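Local coordinates for protein FucU (Bifidobacterium longum subsp. infantis, PDB 3MVK) that probably interconverts the alpha and beta anomers of L-fucose, and perhaps the pyranose and furanose forms of ribose, as a sugar mutarotase of the RbsD/FucU family, at residues G[67-72]-G[138-143]. Numbering follows the deposited sequence.
Sequences TYVDKP and ILQKGV. With NA (sodium ion), chain B.
The carbonyl oxygen of P72 takes the backbone N-H of Q140, with P72 O and Q140 N 2.8 Å apart and a bend to 137° at the hydrogen. On the same oxygen, L139 adds a CA-H contact, its CA lying 3.5 Å from P72 O. Together they carry onto the end of the loop 67-72 the antiparallel pairing of strands 73-76 and 137-140, in which I138 bonds to T74. The side chain of Q140 shows how one amide can tie a loop to a strand. With CG anti to the backbone N (chi1 -174°) and the chain extended beyond it, it reaches across V69 at about a right angle, and NE2 lies 3.8 Å from both V69 CG1 and V69 CG2. NE2 makes a hydrogen bond to OD2 of D66, in the same loop just before T67, while OE1 accepts from Q25 and at most weakly from a water near K71 O. Farther along, V143 CG2 meets Y68 CE2 obliquely at 3.7 Å, and the tyrosine's hydroxyl is bonded to D82 of the second subunit. A sodium ion lies in the plane of the Y68 ring at its edge and is held by T67 OG1 at 2.8 Å. Amide and backbone bonds thus fix the loop beside the last residues of strand 137-140, an inner strand of the sheet, at one end, whereas at the other an apolar contact and the ion adjoin the subunit interface, where a glycerol beside V143 is consistent with a pocket.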
ATOM      1  N   THR G  67     -33.958 -17.996   1.327  1.00 19.69           N
ATOM      2  CA  THR G  67     -35.125 -18.852   1.061  1.00 21.09           C
ATOM      3  C   THR G  67     -35.163 -19.317  -0.402  1.00 20.90           C
ATOM      4  O   THR G  67     -36.034 -20.106  -0.769  1.00 21.48           O
ATOM      5  CB  THR G  67     -36.463 -18.122   1.380  1.00 21.35           C
ATOM      6  OG1 THR G  67     -36.592 -16.983   0.522  1.00 23.30           O
ATOM      7  CG2 THR G  67     -36.528 -17.681   2.847  1.00 22.65           C
ATOM      8  N   TYR G  68     -34.228 -18.832  -1.225  1.00 20.41           N
ATOM      9  CA  TYR G  68     -34.117 -19.240  -2.637  1.00 20.31           C
ATOM     10  C   TYR G  68     -33.343 -20.540  -2.828  1.00 21.05           C
ATOM     11  O   TYR G  68     -33.226 -21.047  -3.951  1.00 21.69           O
ATOM     12  CB  TYR G  68     -33.497 -18.127  -3.489  1.00 19.91           C
ATOM     13  CG  TYR G  68     -34.425 -16.978  -3.732  1.00 18.39           C
ATOM     14  CD1 TYR G  68     -34.870 -16.676  -5.024  1.00 21.12           C
ATOM     15  CD2 TYR G  68     -34.877 -16.189  -2.673  1.00 18.58           C
ATOM     16  CE1 TYR G  68     -35.745 -15.597  -5.249  1.00 21.80           C
ATOM     17  CE2 TYR G  68     -35.745 -15.098  -2.892  1.00 19.54           C
ATOM     18  CZ  TYR G  68     -36.169 -14.825  -4.180  1.00 22.61           C
ATOM     19  OH  TYR G  68     -37.031 -13.777  -4.396  1.00 22.97           O
ATOM     20  N   VAL G  69     -32.797 -21.065  -1.736  1.00 20.72           N
ATOM     21  CA  VAL G  69     -32.239 -22.423  -1.713  1.00 21.26           C
ATOM     22  C   VAL G  69     -32.883 -23.152  -0.554  1.00 21.36           C
ATOM     23  O   VAL G  69     -33.311 -22.525   0.400  1.00 21.49           O
ATOM     24  CB  VAL G  69     -30.684 -22.476  -1.524  1.00 21.26           C
ATOM     25  CG1 VAL G  69     -29.964 -21.977  -2.748  1.00 20.99           C
ATOM     26  CG2 VAL G  69     -30.226 -21.726  -0.249  1.00 20.72           C
ATOM     27  N   ASP G  70     -32.930 -24.481  -0.619  1.00 22.46           N
ATOM     28  CA  ASP G  70     -33.531 -25.257   0.472  1.00 23.60           C
ATOM     29  C   ASP G  70     -32.664 -25.284   1.721  1.00 22.58           C
ATOM     30  O   ASP G  70     -33.191 -25.319   2.837  1.00 23.18           O
ATOM     31  CB  ASP G  70     -33.799 -26.701   0.033  1.00 24.41           C
ATOM     32  CG  ASP G  70     -34.837 -26.794  -1.084  1.00 28.84           C
ATOM     33  OD1 ASP G  70     -35.814 -26.013  -1.078  1.00 31.83           O
ATOM     34  OD2 ASP G  70     -34.658 -27.652  -1.978  1.00 33.46           O
ATOM     35  N   LYS G  71     -31.345 -25.289   1.526  1.00 21.62           N
ATOM     36  CA  LYS G  71     -30.411 -25.459   2.641  1.00 20.21           C
ATOM     37  C   LYS G  71     -29.326 -24.356   2.707  1.00 18.92           C
ATOM     38  O   LYS G  71     -28.170 -24.578   2.326  1.00 19.30           O
ATOM     39  CB  LYS G  71     -29.798 -26.859   2.605  1.00 20.55           C
ATOM     40  CG  LYS G  71     -30.872 -27.949   2.588  1.00 22.24           C
ATOM     41  CD  LYS G  71     -30.374 -29.266   3.150  1.00 25.20           C
ATOM     42  CE  LYS G  71     -31.421 -30.371   2.988  1.00 28.36           C
ATOM     43  NZ  LYS G  71     -32.408 -30.326   4.105  1.00 30.27           N
ATOM     44  N   PRO G  72     -29.716 -23.170   3.209  1.00 18.26           N
ATOM     45  CA  PRO G  72     -28.806 -21.998   3.242  1.00 17.51           C
ATOM     46  C   PRO G  72     -27.684 -22.089   4.293  1.00 17.44           C
ATOM     47  O   PRO G  72     -26.745 -21.270   4.259  1.00 16.82           O
ATOM     48  CB  PRO G  72     -29.759 -20.833   3.566  1.00 17.31           C
ATOM     49  CG  PRO G  72     -30.889 -21.463   4.316  1.00 17.95           C
ATOM     50  CD  PRO G  72     -31.084 -22.803   3.626  1.00 18.30           C
ATOM     51  N   ILE G 138     -21.385 -22.671   7.256  1.00 14.77           N
ATOM     52  CA  ILE G 138     -21.538 -21.694   6.149  1.00 15.34           C
ATOM     53  C   ILE G 138     -22.969 -21.189   6.128  1.00 15.18           C
ATOM     54  O   ILE G 138     -23.899 -21.995   6.196  1.00 15.74           O
ATOM     55  CB  ILE G 138     -21.192 -22.299   4.773  1.00 14.86           C
ATOM     56  CG1 ILE G 138     -19.835 -23.036   4.829  1.00 16.70           C
ATOM     57  CG2 ILE G 138     -21.184 -21.188   3.681  1.00 16.57           C
ATOM     58  CD1 ILE G 138     -19.365 -23.680   3.478  1.00 17.73           C
ATOM     59  N   LEU G 139     -23.153 -19.866   6.040  1.00 14.04           N
ATOM     60  CA  LEU G 139     -24.487 -19.256   5.983  1.00 14.52           C
ATOM     61  C   LEU G 139     -24.612 -18.478   4.685  1.00 14.45           C
ATOM     62  O   LEU G 139     -23.673 -17.758   4.323  1.00 15.41           O
ATOM     63  CB  LEU G 139     -24.682 -18.277   7.128  1.00 15.00           C
ATOM     64  CG  LEU G 139     -24.657 -18.848   8.550  1.00 15.02           C
ATOM     65  CD1 LEU G 139     -24.948 -17.718   9.514  1.00 18.44           C
ATOM     66  CD2 LEU G 139     -25.723 -19.942   8.674  1.00 17.86           C
ATOM     67  N   GLN G 140     -25.732 -18.640   3.982  1.00 15.23           N
ATOM     68  CA  GLN G 140     -25.980 -17.903   2.738  1.00 15.20           C
ATOM     69  C   GLN G 140     -27.070 -16.861   2.951  1.00 15.21           C
ATOM     70  O   GLN G 140     -28.156 -17.171   3.456  1.00 15.26           O
ATOM     71  CB  GLN G 140     -26.416 -18.852   1.619  1.00 15.78           C
ATOM     72  CG  GLN G 140     -26.547 -18.150   0.270  1.00 14.52           C
ATOM     73  CD  GLN G 140     -26.635 -19.144  -0.860  1.00 17.16           C
ATOM     74  OE1 GLN G 140     -25.705 -19.927  -1.085  1.00 18.74           O
ATOM     75  NE2 GLN G 140     -27.751 -19.121  -1.591  1.00 18.77           N
ATOM     76  N   LYS G 141     -26.801 -15.628   2.526  1.00 14.72           N
ATOM     77  CA  LYS G 141     -27.708 -14.529   2.823  1.00 15.42           C
ATOM     78  C   LYS G 141     -28.899 -14.492   1.884  1.00 15.56           C
ATOM     79  O   LYS G 141     -28.768 -14.705   0.682  1.00 15.95           O
ATOM     80  CB  LYS G 141     -26.974 -13.187   2.776  1.00 14.71           C
ATOM     81  CG  LYS G 141     -27.824 -12.020   3.323  1.00 15.65           C
ATOM     82  CD  LYS G 141     -26.968 -10.746   3.394  1.00 16.06           C
ATOM     83  CE  LYS G 141     -27.750  -9.604   3.997  1.00 17.23           C
ATOM     84  NZ  LYS G 141     -27.003  -8.305   4.086  1.00 18.23           N
ATOM     85  N   GLY G 142     -30.054 -14.216   2.467  1.00 16.67           N
ATOM     86  CA  GLY G 142     -31.265 -14.069   1.714  1.00 18.77           C
ATOM     87  C   GLY G 142     -31.572 -12.634   1.349  1.00 20.17           C
ATOM     88  O   GLY G 142     -30.672 -11.785   1.295  1.00 20.13           O
ATOM     89  N   VAL G 143     -32.852 -12.411   1.066  1.00 21.09           N
ATOM     90  CA  VAL G 143     -33.382 -11.145   0.566  1.00 23.24           C
ATOM     91  C   VAL G 143     -33.939 -10.372   1.744  1.00 24.84           C
ATOM     92  O   VAL G 143     -34.445 -10.964   2.702  1.00 24.85           O
ATOM     93  CB  VAL G 143     -34.548 -11.410  -0.437  1.00 22.84           C
ATOM     94  CG1 VAL G 143     -35.363 -10.140  -0.733  1.00 23.90           C
ATOM     95  CG2 VAL G 143     -33.992 -12.005  -1.716  1.00 21.96           C
TER
HETATM   96 NA    NA B 149     -34.693 -14.936   0.960  1.00 22.84          NA
HETATM   97  O   HOH W   1     -26.121 -22.714   0.817  1.00 28.44           O